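PDB 4ZA6: TetR family transcriptional regulator from Rhodococcus erythropolis, which probably binds operator DNA as a TetR-family repressor, controlling the quorum-sensing signal degradation gene qsdA. Local coordinates for residues A[85-90]-A[169-174]; A[119-124]-A[149-154]. One frame throughout, in Å; residues are numbered along the deposited sequence.

Contact 1: A[85-90]-A[169-174]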
ATOM      1  N   VAL A  85       9.297   1.875   2.712  1.00 24.46           N
ATOM      2  CA  VAL A  85       7.900   1.447   2.663  1.00 23.47           C
ATOM      3  C   VAL A  85       7.850  -0.102   2.743  1.00 28.06           C
ATOM      4  O   VAL A  85       7.153  -0.643   3.588  1.00 28.11           O
ATOM      5  CB  VAL A  85       7.163   1.988   1.398  1.00 26.65           C
ATOM      6  CG1 VAL A  85       5.802   1.305   1.213  1.00 26.20           C
ATOM      7  CG2 VAL A  85       6.976   3.494   1.473  1.00 25.78           C
ATOM      8  N   MET A  86       8.624  -0.802   1.901  1.00 24.73           N
ATOM      9  CA  MET A  86       8.607  -2.272   1.883  1.00 24.58           C
ATOM     10  C   MET A  86       9.022  -2.927   3.196  1.00 29.00           C
ATOM     11  O   MET A  86       8.386  -3.891   3.624  1.00 27.52           O
ATOM     12  CB  MET A  86       9.394  -2.824   0.704  1.00 25.69           C
ATOM     13  CG  MET A  86       8.728  -2.529  -0.606  1.00 28.19           C
ATOM     14  SD  MET A  86       9.488  -3.432  -1.964  1.00 31.16           S
ATOM     15  CE  MET A  86      10.903  -2.366  -2.338  1.00 28.88           C
ATOM     16  N   ARG A  87      10.065  -2.394   3.841  1.00 27.05           N
ATOM     17  CA  ARG A  87      10.535  -2.915   5.119  1.00 26.85           C
ATOM     18  C   ARG A  87       9.566  -2.602   6.242  1.00 29.46           C
ATOM     19  O   ARG A  87       9.426  -3.418   7.149  1.00 27.27           O
ATOM     20  CB  ARG A  87      11.962  -2.442   5.419  1.00 28.31           C
ATOM     21  CG  ARG A  87      12.967  -3.112   4.504  1.00 32.05           C
ATOM     22  CD  ARG A  87      14.408  -2.789   4.846  1.00 44.18           C
ATOM     23  NE  ARG A  87      14.897  -1.699   4.009  1.00 58.24           N
ATOM     24  CZ  ARG A  87      15.687  -1.848   2.949  1.00 53.94           C
ATOM     25  NH1 ARG A  87      16.148  -3.045   2.616  1.00 38.88           N
ATOM     26  NH2 ARG A  87      16.050  -0.795   2.236  1.00 39.39           N
ATOM     27  N   SER A  88       8.835  -1.458   6.147  1.00 27.73           N
ATOM     28  CA  SER A  88       7.824  -1.087   7.146  1.00 28.27           C
ATOM     29  C   SER A  88       6.624  -2.039   7.042  1.00 32.48           C
ATOM     30  O   SER A  88       6.111  -2.509   8.051  1.00 33.30           O
ATOM     31  CB  SER A  88       7.383   0.361   6.958  1.00 30.14           C
ATOM     32  OG  SER A  88       6.389   0.685   7.914  1.00 34.13           O
ATOM     33  N   VAL A  89       6.221  -2.355   5.826  1.00 28.11           N
ATOM     34  CA  VAL A  89       5.130  -3.295   5.548  1.00 27.92           C
ATOM     35  C   VAL A  89       5.532  -4.712   6.021  1.00 33.13           C
ATOM     36  O   VAL A  89       4.743  -5.368   6.691  1.00 31.84           O
ATOM     37  CB  VAL A  89       4.725  -3.269   4.067  1.00 29.83           C
ATOM     38  CG1 VAL A  89       3.762  -4.420   3.726  1.00 29.70           C
ATOM     39  CG2 VAL A  89       4.111  -1.927   3.697  1.00 28.58           C
ATOM     40  N   GLU A  90       6.766  -5.151   5.712  1.00 30.79           N
ATOM     41  CA  GLU A  90       7.289  -6.460   6.134  1.00 32.60           C
ATOM     42  C   GLU A  90       7.282  -6.630   7.684  1.00 37.66           C
ATOM     43  O   GLU A  90       6.976  -7.717   8.175  1.00 37.97           O
ATOM     44  CB  GLU A  90       8.702  -6.670   5.539  1.00 33.97           C
ATOM     45  CG  GLU A  90       9.336  -8.024   5.823  1.00 44.00           C
ATOM     46  CD  GLU A  90      10.824  -8.107   5.522  1.00 62.07           C
ATOM     47  OE1 GLU A  90      11.546  -7.109   5.755  1.00 48.66           O
ATOM     48  OE2 GLU A  90      11.274  -9.184   5.069  1.00 53.96           O
ATOM     49  N   GLU A 169      10.706 -10.420  -1.053  1.00 30.94           N
ATOM     50  CA  GLU A 169      11.855 -10.208  -1.943  1.00 30.18           C
ATOM     51  C   GLU A 169      12.115  -8.716  -2.183  1.00 34.39           C
ATOM     52  O   GLU A 169      11.951  -8.219  -3.302  1.00 34.97           O
ATOM     53  CB  GLU A 169      11.664 -10.982  -3.248  1.00 30.40           C
ATOM     54  CG  GLU A 169      11.496 -12.474  -3.013  1.00 33.11           C
ATOM     55  CD  GLU A 169      10.965 -13.270  -4.187  1.00 43.32           C
ATOM     56  OE1 GLU A 169      10.939 -14.514  -4.082  1.00 37.82           O
ATOM     57  OE2 GLU A 169      10.463 -12.661  -5.158  1.00 29.18           O
ATOM     58  N   ILE A 170      12.517  -8.007  -1.118  1.00 29.94           N
ATOM     59  CA  ILE A 170      12.747  -6.555  -1.158  1.00 28.56           C
ATOM     60  C   ILE A 170      13.853  -6.115  -2.119  1.00 30.04           C
ATOM     61  O   ILE A 170      13.624  -5.209  -2.920  1.00 27.66           O
ATOM     62  CB  ILE A 170      12.801  -5.917   0.265  1.00 31.13           C
ATOM     63  CG1 ILE A 170      11.489  -6.224   1.033  1.00 30.69           C
ATOM     64  CG2 ILE A 170      13.077  -4.384   0.208  1.00 30.05           C
ATOM     65  CD1 ILE A 170      11.499  -5.943   2.512  1.00 38.72           C
ATOM     66  N   GLU A 171      15.027  -6.780  -2.071  1.00 28.20           N
ATOM     67  CA  GLU A 171      16.150  -6.453  -2.951  1.00 27.47           C
ATOM     68  C   GLU A 171      15.838  -6.638  -4.405  1.00 29.47           C
ATOM     69  O   GLU A 171      16.253  -5.824  -5.217  1.00 27.08           O
ATOM     70  CB  GLU A 171      17.446  -7.189  -2.557  1.00 29.60           C
ATOM     71  CG  GLU A 171      18.041  -6.659  -1.259  1.00 34.33           C
ATOM     72  CD  GLU A 171      18.385  -5.177  -1.179  1.00 36.51           C
ATOM     73  OE1 GLU A 171      18.304  -4.628  -0.061  1.00 32.37           O
ATOM     74  OE2 GLU A 171      18.730  -4.561  -2.212  1.00 29.15           O
ATOM     75  N   THR A 172      15.104  -7.701  -4.744  1.00 26.67           N
ATOM     76  CA  THR A 172      14.683  -7.949  -6.128  1.00 26.62           C
ATOM     77  C   THR A 172      13.708  -6.864  -6.560  1.00 26.70           C
ATOM     78  O   THR A 172      13.807  -6.394  -7.682  1.00 26.23           O
ATOM     79  CB  THR A 172      14.108  -9.371  -6.285  1.00 34.81           C
ATOM     80  OG1 THR A 172      15.126 -10.315  -5.960  1.00 35.81           O
ATOM     81  CG2 THR A 172      13.628  -9.649  -7.684  1.00 36.04           C
ATOM     82  N   ALA A 173      12.812  -6.427  -5.677  1.00 25.06           N
ATOM     83  CA  ALA A 173      11.858  -5.364  -6.037  1.00 24.58           C
ATOM     84  C   ALA A 173      12.621  -4.055  -6.290  1.00 28.07           C
ATOM     85  O   ALA A 173      12.322  -3.359  -7.257  1.00 26.15           O
ATOM     86  CB  ALA A 173      10.812  -5.177  -4.941  1.00 25.15           C
ATOM     87  N   LEU A 174      13.660  -3.768  -5.474  1.00 24.41           N
ATOM     88  CA  LEU A 174      14.493  -2.575  -5.656  1.00 23.82           C
ATOM     89  C   LEU A 174      15.265  -2.598  -6.972  1.00 26.71           C
ATOM     90  O   LEU A 174      15.456  -1.546  -7.605  1.00 24.93           O
ATOM     91  CB  LEU A 174      15.443  -2.426  -4.463  1.00 24.68           C
ATOM     92  CG  LEU A 174      14.762  -1.961  -3.161  1.00 29.26           C
ATOM     93  CD1 LEU A 174      15.753  -1.952  -1.999  1.00 30.01           C
ATOM     94  CD2 LEU A 174      14.129  -0.598  -3.323  1.00 29.80           C
TER
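The guanidinium of Arg87 has the CG2 methyl of Ile170 over one face and the carboxylate of Glu171 at its edge, where Glu171 OE1 lies in plane, 3.8 Å from Arg87 NH1. That is a long salt bridge, with the two planar groups turned 33° apart; the bend of the Arg87 chain at chi3 (-97°) brings its tip across. Glu171 OE2 makes its stronger salt bridge with Arg185. Beside this ion pair, Ile170 points toward helix 74-90. Ile170 CD1 sits 3.8 Å from Arg87 CG and also meets Glu90 OE1 at 3.4 Å. On the buried side Met86 reaches across, its thioether bent at chi3 (-82°). Met86 SD rests on Ala173 CB at 3.7 Å, while Met86 CE lies 3.8 Å from Leu174 CD2 and 3.9 Å from Ile170 CG2. Leu158 of helix 143-158 packs on Met86. The segment axes come no closer than 11.1 Å, so long side chains bridge the distance. Helix 74-90 and the start of helix 170-181 thus meet mainly through apolar contact in the TetR-like C-terminal domain, which in this family usually binds the effector, and the loose ion pair at the exposed margin is likely to add only modestly to the attraction.

Contact 2: A[119-124]-A[149-154]; sequences ISASIT and ALVRIC
Apolar packing makes this crossing of two helices, and Val151 carries most of it. With CG2 anti to its carbonyl carbon, Val151 sets that methyl against the backbone of the opposite helix, 3.5 Å from both Ser120 C and Ala121 N. Val151 CG2 is 3.6 Å and Val151 CG1 3.9 Å from Ser120 CB. One turn on, Thr124 CG2 meets Leu150 CD1 at 3.7 Å, crossing it obliquely. The side-chain hydrogen bonds of Thr124 and Ser120 stay within helix 115-133. Thr124 OG1 donates to Ser120 O at 2.7 Å, 41° out of the carbonyl plane, and Thr124 N also donates to that oxygen. The buried Ser120 hydroxyl is bonded to Ile116 O. An alanine at Thr124, lacking OG1 and CG2, would take away the second donor to Ser120 O and would probably loosen the packing on Leu150. Nearby, an Arg152-Glu117 salt bridge joins the same helices. In the helical core of the TetR-like C-terminal domain, the segment axes approach to 8.9 Å at 133°, suiting small Ser120 and Ala121. Tyr63 of helix 47-69 touches Ser120 and Thr124, while Ile177 and Leu180 of helix 170-181 cover Leu150, so helix 143-158 lies between helices 115-133 and 170-181.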
ATOM      1  N   ILE A 119      -3.780   3.858  -4.676  1.00 25.13           N
ATOM      2  CA  ILE A 119      -3.127   4.861  -3.832  1.00 24.88           C
ATOM      3  C   ILE A 119      -1.598   4.734  -3.937  1.00 28.66           C
ATOM      4  O   ILE A 119      -0.916   5.753  -4.043  1.00 29.39           O
ATOM      5  CB  ILE A 119      -3.668   4.874  -2.370  1.00 28.52           C
ATOM      6  CG1 ILE A 119      -3.208   6.145  -1.583  1.00 29.49           C
ATOM      7  CG2 ILE A 119      -3.305   3.586  -1.607  1.00 29.28           C
ATOM      8  CD1 ILE A 119      -3.740   7.478  -2.071  1.00 29.90           C
ATOM      9  N   SER A 120      -1.069   3.494  -3.976  1.00 24.62           N
ATOM     10  CA  SER A 120       0.373   3.263  -4.119  1.00 24.30           C
ATOM     11  C   SER A 120       0.853   3.916  -5.438  1.00 28.49           C
ATOM     12  O   SER A 120       1.801   4.700  -5.405  1.00 29.07           O
ATOM     13  CB  SER A 120       0.684   1.768  -4.106  1.00 27.76           C
ATOM     14  OG  SER A 120       0.280   1.174  -2.882  1.00 32.39           O
ATOM     15  N   ALA A 121       0.130   3.669  -6.564  1.00 24.94           N
ATOM     16  CA  ALA A 121       0.438   4.223  -7.907  1.00 24.32           C
ATOM     17  C   ALA A 121       0.315   5.771  -7.973  1.00 27.76           C
ATOM     18  O   ALA A 121       1.175   6.421  -8.564  1.00 28.01           O
ATOM     19  CB  ALA A 121      -0.462   3.580  -8.955  1.00 25.80           C
ATOM     20  N   SER A 122      -0.717   6.353  -7.351  1.00 25.45           N
ATOM     21  CA  SER A 122      -0.902   7.817  -7.350  1.00 26.27           C
ATOM     22  C   SER A 122       0.118   8.533  -6.457  1.00 30.04           C
ATOM     23  O   SER A 122       0.580   9.608  -6.823  1.00 31.49           O
ATOM     24  CB  SER A 122      -2.341   8.194  -6.989  1.00 30.30           C
ATOM     25  OG  SER A 122      -2.602   7.886  -5.634  1.00 38.63           O
ATOM     26  N   ILE A 123       0.496   7.942  -5.310  1.00 26.04           N
ATOM     27  CA  ILE A 123       1.555   8.536  -4.469  1.00 25.20           C
ATOM     28  C   ILE A 123       2.892   8.360  -5.181  1.00 29.57           C
ATOM     29  O   ILE A 123       3.680   9.311  -5.214  1.00 30.63           O
ATOM     30  CB  ILE A 123       1.592   7.963  -3.027  1.00 28.23           C
ATOM     31  CG1 ILE A 123       0.270   8.280  -2.267  1.00 27.54           C
ATOM     32  CG2 ILE A 123       2.819   8.520  -2.263  1.00 29.68           C
ATOM     33  CD1 ILE A 123       0.108   7.552  -0.938  1.00 29.00           C
ATOM     34  N   THR A 124       3.140   7.173  -5.815  1.00 26.40           N
ATOM     35  CA  THR A 124       4.390   6.991  -6.580  1.00 25.88           C
ATOM     36  C   THR A 124       4.499   8.034  -7.722  1.00 28.52           C
ATOM     37  O   THR A 124       5.547   8.636  -7.887  1.00 27.25           O
ATOM     38  CB  THR A 124       4.582   5.552  -7.083  1.00 33.65           C
ATOM     39  OG1 THR A 124       4.480   4.655  -5.975  1.00 27.81           O
ATOM     40  CG2 THR A 124       5.946   5.357  -7.793  1.00 30.33           C
ATOM     41  N   ALA A 149       3.442   1.073 -12.984  1.00 25.26           N
ATOM     42  CA  ALA A 149       4.404   0.023 -13.346  1.00 25.73           C
ATOM     43  C   ALA A 149       5.279  -0.389 -12.153  1.00 28.79           C
ATOM     44  O   ALA A 149       5.469  -1.580 -11.934  1.00 26.78           O
ATOM     45  CB  ALA A 149       5.274   0.480 -14.501  1.00 26.33           C
ATOM     46  N   LEU A 150       5.779   0.593 -11.382  1.00 25.63           N
ATOM     47  CA  LEU A 150       6.608   0.349 -10.196  1.00 27.18           C
ATOM     48  C   LEU A 150       5.827  -0.480  -9.168  1.00 29.80           C
ATOM     49  O   LEU A 150       6.349  -1.470  -8.682  1.00 29.81           O
ATOM     50  CB  LEU A 150       7.096   1.675  -9.544  1.00 28.18           C
ATOM     51  CG  LEU A 150       8.273   2.449 -10.205  1.00 34.88           C
ATOM     52  CD1 LEU A 150       8.754   3.574  -9.311  1.00 34.54           C
ATOM     53  CD2 LEU A 150       9.481   1.543 -10.465  1.00 38.47           C
ATOM     54  N   VAL A 151       4.562  -0.108  -8.895  1.00 25.56           N
ATOM     55  CA  VAL A 151       3.698  -0.806  -7.936  1.00 24.89           C
ATOM     56  C   VAL A 151       3.455  -2.247  -8.397  1.00 30.58           C
ATOM     57  O   VAL A 151       3.623  -3.183  -7.599  1.00 32.30           O
ATOM     58  CB  VAL A 151       2.362  -0.023  -7.743  1.00 28.00           C
ATOM     59  CG1 VAL A 151       1.309  -0.847  -6.979  1.00 28.53           C
ATOM     60  CG2 VAL A 151       2.627   1.298  -7.041  1.00 27.19           C
ATOM     61  N   ARG A 152       3.047  -2.421  -9.664  1.00 25.57           N
ATOM     62  CA  ARG A 152       2.754  -3.752 -10.232  1.00 26.77           C
ATOM     63  C   ARG A 152       3.946  -4.708 -10.200  1.00 31.16           C
ATOM     64  O   ARG A 152       3.740  -5.900 -10.002  1.00 30.66           O
ATOM     65  CB  ARG A 152       2.248  -3.640 -11.678  1.00 28.64           C
ATOM     66  CG  ARG A 152       0.876  -2.962 -11.842  1.00 35.59           C
ATOM     67  CD  ARG A 152      -0.282  -3.824 -11.406  1.00 32.02           C
ATOM     68  NE  ARG A 152      -0.436  -4.989 -12.282  1.00 27.19           N
ATOM     69  CZ  ARG A 152      -1.272  -5.990 -12.033  1.00 30.74           C
ATOM     70  NH1 ARG A 152      -2.000  -5.992 -10.926  1.00 23.67           N
ATOM     71  NH2 ARG A 152      -1.369  -7.008 -12.877  1.00 27.73           N
ATOM     72  N   ILE A 153       5.182  -4.198 -10.460  1.00 30.16           N
ATOM     73  CA  ILE A 153       6.403  -5.023 -10.499  1.00 30.63           C
ATOM     74  C   ILE A 153       6.907  -5.369  -9.137  1.00 34.45           C
ATOM     75  O   ILE A 153       7.541  -6.407  -8.998  1.00 34.24           O
ATOM     76  CB  ILE A 153       7.584  -4.489 -11.371  1.00 35.03           C
ATOM     77  CG1 ILE A 153       8.098  -3.100 -10.953  1.00 34.84           C
ATOM     78  CG2 ILE A 153       7.351  -4.679 -12.831  1.00 38.06           C
ATOM     79  CD1 ILE A 153       9.104  -2.507 -11.783  1.00 43.93           C
ATOM     80  N   CYS A 154       6.676  -4.483  -8.148  1.00 33.06           N
ATOM     81  CA  CYS A 154       7.146  -4.617  -6.772  1.00 34.68           C
ATOM     82  C   CYS A 154       6.278  -5.414  -5.868  1.00 33.26           C
ATOM     83  O   CYS A 154       6.814  -6.137  -5.032  1.00 31.45           O
ATOM     84  CB  CYS A 154       7.430  -3.247  -6.166  1.00 37.84           C
ATOM     85  SG  CYS A 154       8.800  -2.378  -6.959  1.00 44.25           S
TER

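Overall arrangement
Both contacts belong to the all-helical C-terminal domain and pair different helices, with centres about 13 Å apart. Contact 2 is buried, about 8 Å from the chain centre; contact 1, about 12 Å out, is partly buried and runs to an exposed edge. Their chemistry follows: contact 1 buries more surface, uses long side chains and finishes in charged groups, whereas contact 2 brings short side chains and backbone close and keeps the hydroxyls of Ser120 and Thr124 bonded within their own helix. Helix 143-158, which supplies one side of contact 2, also links them, for Cys154 SG packs against Ala173 O, and helix 170-181 follows it in the chain.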